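Local coordinates for protein phosphoacetylglucosamine mutase (Aspergillus lentulus, PDB 5O9X) that interconverts N-acetylglucosamine 6-phosphate and N-acetylglucosamine 1-phosphate, a step on the route to UDP-N-acetylglucosamine, at residues R204-K209 and L439-W444; G210-D215 and L238-V243; A324-K329 and R409-L414; V300-D305 and E448-Y453. The protein carries 1 engineered substitution. All coordinates share one frame; numbering follows the deposited sequence.

Contact 1: residues R204-K209 and L439-W444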
# COMPACT_ATOMS: atom_id res chain seq x y z
N ARG A 204 6.68 3.42 26.06
CA ARG A 204 7.18 3.49 27.47
C ARG A 204 7.22 4.98 27.90
O ARG A 204 7.83 5.83 27.21
CB ARG A 204 8.56 2.82 27.65
CG ARG A 204 9.13 2.99 29.07
CD ARG A 204 10.66 2.83 29.14
NE ARG A 204 11.09 1.61 28.46
CZ ARG A 204 11.06 0.38 28.98
NH1 ARG A 204 10.63 0.19 30.23
NH2 ARG A 204 11.45 -0.65 28.24
N GLY A 205 6.44 5.28 28.93
CA GLY A 205 6.55 6.56 29.59
C GLY A 205 5.59 7.61 29.10
O GLY A 205 5.61 8.71 29.63
N VAL A 206 4.75 7.31 28.09
CA VAL A 206 3.78 8.34 27.61
C VAL A 206 2.41 7.68 27.50
O VAL A 206 2.30 6.47 27.57
CB VAL A 206 4.24 8.92 26.21
CG1 VAL A 206 5.68 9.49 26.28
CG2 VAL A 206 4.23 7.84 25.12
N LYS A 207 1.39 8.46 27.23
CA LYS A 207 0.04 7.94 27.06
C LYS A 207 -0.64 8.68 25.94
O LYS A 207 -0.43 9.88 25.75
CB LYS A 207 -0.78 8.19 28.35
CG LYS A 207 -0.38 7.22 29.49
CD LYS A 207 -1.53 7.02 30.47
CE LYS A 207 -1.00 6.41 31.75
NZ LYS A 207 -1.83 5.23 32.14
N VAL A 208 -1.48 7.94 25.20
CA VAL A 208 -2.39 8.50 24.23
C VAL A 208 -3.47 9.30 24.96
O VAL A 208 -3.88 8.89 26.02
CB VAL A 208 -3.07 7.32 23.46
CG1 VAL A 208 -4.23 7.80 22.62
CG2 VAL A 208 -2.01 6.66 22.58
N LYS A 209 -3.97 10.35 24.37
CA LYS A 209 -5.06 11.07 24.96
C LYS A 209 -6.17 11.07 23.91
O LYS A 209 -5.90 11.33 22.70
CB LYS A 209 -4.52 12.49 25.30
CG LYS A 209 -5.50 13.66 25.33
CD LYS A 209 -6.15 13.88 26.72
CE LYS A 209 -7.41 14.74 26.65
NZ LYS A 209 -8.40 14.27 25.60
N LEU A 439 1.99 11.09 18.26
CA LEU A 439 1.18 12.15 18.92
C LEU A 439 1.30 12.07 20.43
O LEU A 439 1.30 13.13 21.10
CB LEU A 439 -0.30 12.01 18.58
CG LEU A 439 -0.51 12.23 17.06
CD1 LEU A 439 -1.96 11.81 16.73
CD2 LEU A 439 -0.19 13.66 16.54
N ALA A 440 1.38 10.84 20.98
CA ALA A 440 1.46 10.67 22.45
C ALA A 440 2.83 11.26 22.93
O ALA A 440 2.89 11.91 23.99
CB ALA A 440 1.39 9.19 22.85
N HIS A 441 3.93 10.99 22.19
CA HIS A 441 5.22 11.53 22.57
C HIS A 441 5.33 13.06 22.42
O HIS A 441 5.85 13.75 23.32
CB HIS A 441 6.35 10.89 21.76
CG HIS A 441 6.73 9.52 22.25
ND1 HIS A 441 7.73 9.34 23.17
CD2 HIS A 441 6.22 8.29 21.97
CE1 HIS A 441 7.86 8.04 23.42
NE2 HIS A 441 6.95 7.39 22.72
N LYS A 442 4.84 13.58 21.31
CA LYS A 442 4.87 15.03 21.07
C LYS A 442 3.90 15.76 21.99
O LYS A 442 4.11 16.96 22.28
CB LYS A 442 4.53 15.36 19.57
CG LYS A 442 5.65 14.91 18.56
CD LYS A 442 5.15 15.37 17.14
CE LYS A 442 6.14 15.25 15.98
NZ LYS A 442 7.34 16.11 16.22
N GLY A 443 2.84 15.09 22.43
CA GLY A 443 1.77 15.68 23.31
C GLY A 443 0.72 16.34 22.42
O GLY A 443 -0.22 16.96 22.90
N TRP A 444 0.83 16.15 21.10
CA TRP A 444 -0.03 16.85 20.14
C TRP A 444 -1.41 16.24 20.04
O TRP A 444 -1.57 15.00 20.27
CB TRP A 444 0.59 16.68 18.73
CG TRP A 444 1.59 17.68 18.36
CD1 TRP A 444 2.17 18.68 19.19
CD2 TRP A 444 2.25 17.77 17.12
NE1 TRP A 444 3.06 19.40 18.46
CE2 TRP A 444 3.17 18.84 17.21
CE3 TRP A 444 2.12 17.05 15.89
CZ2 TRP A 444 3.97 19.24 16.12
CZ3 TRP A 444 2.94 17.45 14.81
CH2 TRP A 444 3.83 18.52 14.93
O HOH W 1 0.56 12.78 25.02

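Contact 2: residues G210-D215 and L238-V243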
# COMPACT_ATOMS: atom_id res chain seq x y z
N GLY A 210 -7.41 10.84 24.39
CA GLY A 210 -8.66 10.86 23.66
C GLY A 210 -8.79 9.54 22.86
O GLY A 210 -7.81 8.86 22.58
N SER A 211 -10.00 9.26 22.42
CA SER A 211 -10.28 8.03 21.69
C SER A 211 -9.77 8.18 20.24
O SER A 211 -9.55 9.32 19.74
CB SER A 211 -11.79 7.82 21.67
OG SER A 211 -12.44 8.96 21.12
N LEU A 212 -9.69 7.02 19.57
CA LEU A 212 -9.45 6.94 18.15
C LEU A 212 -10.64 6.15 17.54
O LEU A 212 -10.88 5.02 17.95
CB LEU A 212 -8.06 6.25 17.91
CG LEU A 212 -7.83 5.91 16.38
CD1 LEU A 212 -7.66 7.19 15.53
CD2 LEU A 212 -6.57 5.10 16.22
N THR A 213 -11.37 6.73 16.60
CA THR A 213 -12.51 6.04 15.93
C THR A 213 -12.06 5.60 14.51
O THR A 213 -11.82 6.47 13.63
CB THR A 213 -13.79 6.97 15.89
OG1 THR A 213 -14.04 7.42 17.23
CG2 THR A 213 -15.09 6.22 15.32
N VAL A 214 -12.00 4.29 14.29
CA VAL A 214 -11.36 3.74 13.09
C VAL A 214 -12.46 3.10 12.23
O VAL A 214 -13.16 2.09 12.60
CB VAL A 214 -10.30 2.62 13.41
CG1 VAL A 214 -9.65 2.15 12.11
CG2 VAL A 214 -9.21 3.14 14.33
N ASP A 215 -12.68 3.74 11.09
CA ASP A 215 -13.56 3.21 10.01
C ASP A 215 -12.80 2.13 9.31
O ASP A 215 -11.77 2.38 8.67
CB ASP A 215 -13.91 4.38 9.09
CG ASP A 215 -14.28 3.98 7.67
OD1 ASP A 215 -14.85 2.87 7.49
OD2 ASP A 215 -14.02 4.83 6.74
N LEU A 238 -4.61 4.20 24.90
CA LEU A 238 -5.24 4.03 23.59
C LEU A 238 -6.62 3.39 23.80
O LEU A 238 -6.75 2.31 24.38
CB LEU A 238 -4.37 3.16 22.71
CG LEU A 238 -4.91 2.95 21.29
CD1 LEU A 238 -4.94 4.27 20.57
CD2 LEU A 238 -3.97 2.02 20.54
N ASP A 239 -7.62 4.04 23.25
CA ASP A 239 -8.99 3.70 23.35
C ASP A 239 -9.58 3.67 21.90
O ASP A 239 -10.05 4.68 21.41
CB ASP A 239 -9.57 4.90 24.11
CG ASP A 239 -11.07 4.76 24.44
OD1 ASP A 239 -11.62 3.63 24.30
OD2 ASP A 239 -11.67 5.81 24.84
N ILE A 240 -9.59 2.51 21.23
CA ILE A 240 -10.06 2.43 19.82
C ILE A 240 -11.52 2.07 19.77
O ILE A 240 -11.96 1.08 20.43
CB ILE A 240 -9.26 1.37 19.01
CG1 ILE A 240 -7.81 1.83 18.82
CG2 ILE A 240 -9.93 1.08 17.61
CD1 ILE A 240 -6.80 0.79 18.30
N LYS A 241 -12.27 2.80 18.95
CA LYS A 241 -13.61 2.41 18.62
C LYS A 241 -13.59 1.99 17.16
O LYS A 241 -12.96 2.71 16.34
CB LYS A 241 -14.56 3.57 18.81
CG LYS A 241 -14.36 4.33 20.12
CD LYS A 241 -15.01 3.67 21.32
CE LYS A 241 -14.69 4.37 22.66
NZ LYS A 241 -14.91 3.44 23.84
N ILE A 242 -14.30 0.90 16.80
CA ILE A 242 -14.30 0.39 15.43
C ILE A 242 -15.64 0.69 14.89
O ILE A 242 -16.65 0.49 15.60
CB ILE A 242 -14.03 -1.15 15.41
CG1 ILE A 242 -12.51 -1.38 15.72
CG2 ILE A 242 -14.41 -1.75 14.02
CD1 ILE A 242 -12.12 -2.87 15.92
N VAL A 243 -15.71 1.27 13.69
CA VAL A 243 -16.98 1.44 12.97
C VAL A 243 -16.80 0.82 11.58
O VAL A 243 -15.62 0.70 11.11
CB VAL A 243 -17.52 2.94 12.86
CG1 VAL A 243 -17.86 3.51 14.25
CG2 VAL A 243 -16.53 3.92 12.12

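Contact 3: residues A324-K329 and R409-L414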
# COMPACT_ATOMS: atom_id res chain seq x y z
N ALA A 324 19.21 11.37 20.53
CA ALA A 324 20.03 10.21 20.76
C ALA A 324 21.54 10.48 20.44
O ALA A 324 22.36 9.62 20.72
CB ALA A 324 19.54 9.00 19.95
N GLY A 325 21.85 11.60 19.79
CA GLY A 325 23.22 12.07 19.53
C GLY A 325 23.71 11.48 18.24
O GLY A 325 24.92 11.44 17.97
N ILE A 326 22.76 11.04 17.40
CA ILE A 326 23.10 10.36 16.14
C ILE A 326 22.53 10.98 14.81
O ILE A 326 22.52 10.28 13.77
CB ILE A 326 22.83 8.81 16.20
CG1 ILE A 326 21.34 8.46 16.51
CG2 ILE A 326 23.90 8.12 17.09
CD1 ILE A 326 21.00 6.98 16.40
N ALA A 327 22.12 12.25 14.87
CA ALA A 327 21.50 12.96 13.73
C ALA A 327 22.35 12.90 12.47
O ALA A 327 21.83 12.59 11.40
CB ALA A 327 21.23 14.40 14.07
N GLN A 328 23.65 13.16 12.62
CA GLN A 328 24.63 13.14 11.54
C GLN A 328 24.78 11.76 10.88
O GLN A 328 25.12 11.66 9.73
CB GLN A 328 25.98 13.73 12.07
CG GLN A 328 26.69 12.99 13.25
CD GLN A 328 25.91 12.80 14.62
OE1 GLN A 328 25.26 13.71 15.20
NE2 GLN A 328 26.04 11.59 15.16
N LYS A 329 24.43 10.69 11.59
CA LYS A 329 24.51 9.28 11.10
C LYS A 329 23.20 8.69 10.55
O LYS A 329 23.22 7.62 9.97
CB LYS A 329 25.05 8.32 12.20
CG LYS A 329 26.34 8.78 12.89
CD LYS A 329 26.97 7.72 13.79
CE LYS A 329 27.90 6.76 13.03
NZ LYS A 329 28.36 5.57 13.83
N ARG A 409 17.15 7.03 26.28
CA ARG A 409 15.68 6.89 26.13
C ARG A 409 15.27 7.09 24.64
O ARG A 409 14.44 6.33 24.10
CB ARG A 409 14.93 7.91 27.04
CG ARG A 409 14.96 7.49 28.53
CD ARG A 409 14.04 8.35 29.42
NE ARG A 409 14.51 9.76 29.51
CZ ARG A 409 15.37 10.23 30.42
NH1 ARG A 409 15.90 9.40 31.30
NH2 ARG A 409 15.70 11.48 30.44
N SER A 410 15.83 8.12 24.01
CA SER A 410 15.55 8.37 22.60
C SER A 410 16.06 7.25 21.72
O SER A 410 15.36 6.83 20.75
CB SER A 410 16.15 9.70 22.21
OG SER A 410 15.29 10.74 22.74
N LEU A 411 17.26 6.74 22.03
CA LEU A 411 17.78 5.62 21.27
C LEU A 411 16.85 4.40 21.38
O LEU A 411 16.50 3.73 20.34
CB LEU A 411 19.25 5.28 21.64
CG LEU A 411 19.89 4.21 20.71
CD1 LEU A 411 20.28 4.86 19.37
CD2 LEU A 411 21.17 3.69 21.35
N GLU A 412 16.40 4.10 22.59
CA GLU A 412 15.51 2.97 22.81
C GLU A 412 14.17 3.17 22.09
O GLU A 412 13.60 2.22 21.61
CB GLU A 412 15.25 2.72 24.32
CG GLU A 412 16.34 1.79 24.92
CD GLU A 412 16.38 1.75 26.46
OE1 GLU A 412 15.33 1.49 27.10
OE2 GLU A 412 17.48 1.99 27.04
N CYS A 413 13.67 4.41 22.07
CA CYS A 413 12.42 4.69 21.33
C CYS A 413 12.67 4.40 19.85
O CYS A 413 11.89 3.71 19.21
CB CYS A 413 11.99 6.15 21.59
SG CYS A 413 10.33 6.42 20.94
N LEU A 414 13.80 4.83 19.29
CA LEU A 414 14.07 4.53 17.88
C LEU A 414 14.14 3.06 17.59
O LEU A 414 13.64 2.58 16.57
CB LEU A 414 15.39 5.17 17.39
CG LEU A 414 15.36 6.59 16.93
CD1 LEU A 414 16.80 7.05 16.83
CD2 LEU A 414 14.62 6.69 15.57

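Contact 4: residues V300-D305 and E448-Y453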
# COMPACT_ATOMS: atom_id res chain seq x y z
N VAL A 300 -15.70 21.85 11.08
CA VAL A 300 -15.25 21.69 9.66
C VAL A 300 -14.35 20.44 9.58
O VAL A 300 -13.45 20.29 10.37
CB VAL A 300 -14.46 22.95 9.10
CG1 VAL A 300 -13.97 22.74 7.67
CG2 VAL A 300 -15.24 24.28 9.24
N PHE A 301 -14.61 19.58 8.58
CA PHE A 301 -13.82 18.37 8.32
C PHE A 301 -12.42 18.77 7.91
O PHE A 301 -12.26 19.63 6.99
CB PHE A 301 -14.50 17.53 7.16
CG PHE A 301 -13.64 16.42 6.64
CD1 PHE A 301 -13.63 15.15 7.28
CD2 PHE A 301 -12.76 16.65 5.57
CE1 PHE A 301 -12.82 14.10 6.79
CE2 PHE A 301 -11.96 15.60 5.09
CZ PHE A 301 -11.97 14.35 5.71
N ARG A 302 -11.41 18.13 8.49
CA ARG A 302 -10.00 18.37 8.12
C ARG A 302 -9.33 17.02 7.90
O ARG A 302 -9.45 16.12 8.71
CB ARG A 302 -9.21 19.08 9.24
CG ARG A 302 -9.91 20.36 9.74
CD ARG A 302 -9.97 21.41 8.59
NE ARG A 302 -10.56 22.67 9.07
CZ ARG A 302 -10.67 23.77 8.32
NH1 ARG A 302 -10.28 23.78 7.03
NH2 ARG A 302 -11.21 24.87 8.88
N LEU A 303 -8.61 16.93 6.81
CA LEU A 303 -8.05 15.67 6.38
C LEU A 303 -6.58 15.62 6.73
O LEU A 303 -5.86 16.59 6.51
CB LEU A 303 -8.19 15.52 4.82
CG LEU A 303 -7.51 14.29 4.18
CD1 LEU A 303 -8.10 12.97 4.72
CD2 LEU A 303 -7.57 14.48 2.63
N LEU A 304 -6.13 14.47 7.27
CA LEU A 304 -4.72 14.25 7.56
C LEU A 304 -4.28 13.06 6.79
O LEU A 304 -4.32 11.95 7.32
CB LEU A 304 -4.37 14.09 9.06
CG LEU A 304 -4.76 15.35 9.91
CD1 LEU A 304 -5.13 14.96 11.38
CD2 LEU A 304 -3.64 16.35 9.87
N ASP A 305 -3.78 13.31 5.57
CA ASP A 305 -3.63 12.16 4.62
C ASP A 305 -2.24 11.52 4.67
O ASP A 305 -1.48 11.79 5.61
CB ASP A 305 -3.98 12.63 3.18
CG ASP A 305 -2.93 13.65 2.58
OD1 ASP A 305 -1.82 13.89 3.15
OD2 ASP A 305 -3.21 14.19 1.49
N GLU A 448 -2.73 20.39 16.49
CA GLU A 448 -1.30 20.71 16.25
C GLU A 448 -0.70 20.05 15.06
O GLU A 448 0.15 20.60 14.32
CB GLU A 448 -0.42 20.38 17.50
CG GLU A 448 -0.66 21.36 18.66
CD GLU A 448 -1.92 21.07 19.45
OE1 GLU A 448 -2.35 19.91 19.53
OE2 GLU A 448 -2.50 22.00 20.01
N TRP A 449 -1.13 18.82 14.80
CA TRP A 449 -0.64 18.13 13.63
C TRP A 449 -1.14 18.85 12.34
O TRP A 449 -0.36 19.06 11.43
CB TRP A 449 -1.19 16.65 13.68
CG TRP A 449 -0.69 15.73 12.57
CD1 TRP A 449 0.31 15.97 11.62
CD2 TRP A 449 -1.18 14.41 12.31
NE1 TRP A 449 0.46 14.85 10.82
CE2 TRP A 449 -0.45 13.88 11.21
CE3 TRP A 449 -2.19 13.63 12.89
CZ2 TRP A 449 -0.72 12.61 10.67
CZ3 TRP A 449 -2.42 12.35 12.38
CH2 TRP A 449 -1.70 11.85 11.28
N LEU A 450 -2.42 19.21 12.29
CA LEU A 450 -2.94 19.98 11.16
C LEU A 450 -2.19 21.32 10.95
O LEU A 450 -1.91 21.70 9.79
CB LEU A 450 -4.47 20.21 11.25
CG LEU A 450 -5.16 20.82 9.98
CD1 LEU A 450 -5.29 19.74 8.91
CD2 LEU A 450 -6.51 21.33 10.42
N ALA A 451 -1.76 21.94 12.07
CA ALA A 451 -1.14 23.25 11.99
C ALA A 451 0.30 23.22 11.47
O ALA A 451 0.82 24.28 11.05
CB ALA A 451 -1.26 23.97 13.39
N THR A 452 0.93 22.04 11.34
CA THR A 452 2.26 21.94 10.76
C THR A 452 2.41 22.69 9.42
O THR A 452 3.42 23.35 9.18
CB THR A 452 2.75 20.49 10.59
OG1 THR A 452 1.78 19.69 9.84
CG2 THR A 452 2.92 19.78 11.98
N TYR A 453 1.44 22.51 8.51
CA TYR A 453 1.41 23.22 7.24
C TYR A 453 -0.06 23.22 6.77
O TYR A 453 -0.88 22.46 7.28
CB TYR A 453 2.38 22.61 6.22
CG TYR A 453 2.03 21.15 5.81
CD1 TYR A 453 1.05 20.87 4.81
CD2 TYR A 453 2.71 20.05 6.43
CE1 TYR A 453 0.74 19.52 4.43
CE2 TYR A 453 2.42 18.73 6.07
CZ TYR A 453 1.48 18.48 5.06
OH TYR A 453 1.28 17.18 4.77
O HOH W 2 -0.67 16.72 3.11

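Contact 1: residues R204-K209 and L439-W444
Val206 drops its two methyls onto the imidazole of His441 and onto the last turn of helix 428-442. With CG1 anti to the carbonyl carbon (chi1 -55°), CG2 takes the crowded position between backbone N and C, and it lies over one face of the ring, offset toward the rim, 3.8 Å from the centroid and 18° off the normal: a CH-pi contact. CG1 comes down on the same side of the ring, above its ND1 corner, 3.7 Å from ND1 of His441. The side chains cross at about a right angle. The ring is held by its NE2, hydrogen-bonded to Val202 O just upstream of 204-209, so the same piece of chain both grips and covers the histidine.

Ala440 packs beside it. Its CB touches Lys207 O at 3.5 Å and Val206 CG2 at 3.9 Å, and Val208 CG2 adds a looser contact at 4.2 Å. A water lies between the backbone carbonyls, 2.7 Å from Ala440 O and 3.2 Å from Lys207 O, within reach of both, though it has more acceptors about it than protons to give.

The contact joins the linker from helix 188-202 to strand 212-215, in domain II, to the C-terminal end of a domain III helix. Phe316 of helix 306-324 meets the His441 ring, while Arg279 of strand 279-283 touches both Val208 and Leu439.

Contact 2: residues G210-D215 and L238-V243
The carboxylate of Asp239 sets OD2 against Ser211 CB, 3.8 Å away, while its OD1 forms a salt bridge to Lys241 NZ within the same segment, the hydrogen bond in it weak. This group and the carboxylate of Asp215 mark opposite ends of the parallel strand pair of a beta-alpha-beta crossover: strand 212-215, helix 221-231 and strand 240-243. Asp215 is gripped from outside: OD2 is hydrogen-bonded to Ser282 OG and Gly258 N, and OD1 to Asn244 ND2 and Ala217 N. Four partners fix its rotation; the Asp215 side chain lies about 14 Å from the bound glucose 1,6-bisphosphate.

The pair sits at the edge of a five-stranded mixed sheet. Strand 240-243 is the outermost, and strand 279-283 flanks 212-215 on its other side. The ladder is regular. Leu212 bonds through its N to Asp239 O at 3.0 Å and through its O to Lys241 N at 2.8 Å; two residues on, Val214 N reaches Lys241 O and Val214 O receives Val243 N.

Leu212, Val214, Ile240 and Ile242 share one face, where helix 221-231 packs through Leu225 and Ile229 and helix 428-442 covers Leu212. Here the CG2 methyls of Val214 and Ile240 meet at 3.9 Å, reaching diagonally across the register.

Thr213, Asp215, Lys241 and Val243 occupy the other face. With Thr213 CG2 anti to its backbone N, that methyl turns to Val243 and lies 4.0 Å from Val243 CG1, while Val243 CG2 sits 3.7 Å from Asp215 CA.

Contact 3: residues A324-K329 and R409-L414
The first torsions of Ile326 and Leu411 set the branches whose CD1 methyls meet. Ile326 holds CG1 between the backbone N and the carbonyl carbon (chi1 59°), and an extended second torsion carries CD1 away from its own chain; Leu411 has CG anti to its backbone N (chi1 -172°), and its chi2 of 77° places CD1. The two side chains cross at about a right angle, with Ile326 CD1 3.7 Å from Leu411 CD1. Leu414, one turn along the helix, brings its CD1 to 4.2 Å from Ile326 CD1.

Closer to the backbone, Ala324 packs flush on the helix: its CB lies 3.8 Å from Leu411 N and 4.1 Å from Ser410 CB. Just after it, Gly325 ends helix 306-324 in a Schellman motif, its positive phi turning the chain to bring Ile326 back onto helix 405-420. Gln328 braces this turn, NE2 donating to Gly325 O at 3.0 Å.

This is apolar packing within domain III, fastening the C-terminal end of helix 306-324 to helix 405-420. Ser410 OG bonds to Ser323 OG, Leu320 touches Ser410 and Leu414, and Thr396 of helix 391-399 reaches Ile326.

Contact 4: residues V300-D305 and E448-Y453
Leu304 and Leu450 bring strand 301-304 and helix 446-451 closest, their CA atoms 7.0 Å apart, so the two backbones are joined through side chains. Leu304 is the centre of the contact. Its CD2 lies over one face of the Trp449 indole, 4.0 Å from the centroid of the five-membered ring and 13° off the normal, a CH-pi contact, while CD1 meets the six-membered ring at Trp449 CE3, 3.6 Å away. Trp449 points toward the strand from its CB, with CG anti to its backbone N (chi1 -175°); its NE1 is hydrogen-bonded to Arg308 O, and Tyr292 packs edge-to-face with it.

Leu450 meets the same CD2 methyl: its CD1 lies 3.9 Å from Leu304 CD2. Its own CD2 presses on the aliphatic part of Arg302, 3.6 Å from Arg302 CG, the two side chains crossing at about a right angle. Beyond that, the guanidinium carries Val300 CG1 over the centre of one face and makes a salt bridge through NE to Asp296.

At the far end, a water lies 2.6 Å from Tyr453 OH and 3.1 Å from Asp305 OD1, in position to link them. Asp305 is the N-cap of helix 306-324.

Apolar packing thus holds strand 301-304, the outermost of the sheet that includes strands 212-215 and 240-243, to the short helix, while the polar groups at its ends are engaged by others: Arg302 by Asp296, Asp305 by Lys263 in a salt bridge, and the Tyr453 ring by Arg308 in a cation-pi contact.

Contacts 1, 2 and 4 cluster, with centres about 16 to 18 Å apart. Contact 1 touches contact 2 through Val208 and Leu238, contact 4 through Trp444 and Leu439, and contact 3 through His441 and Cys413. Contacts 2 and 4 do not touch, yet lie at the two edges of one five-stranded sheet. Contact 3 lies about 18 Å from contact 1 but about 28 Å from contact 4 and about 31 Å from contact 2, centre to centre. Along the chain contact 2 closes first; contact 3 falls within the spans of contacts 1 and 4, which cross each other. Contact 1 joins domains II and III through helix 428-442, contact 3 packs within domain III, and helix 446-451 reaches the sheet's edge.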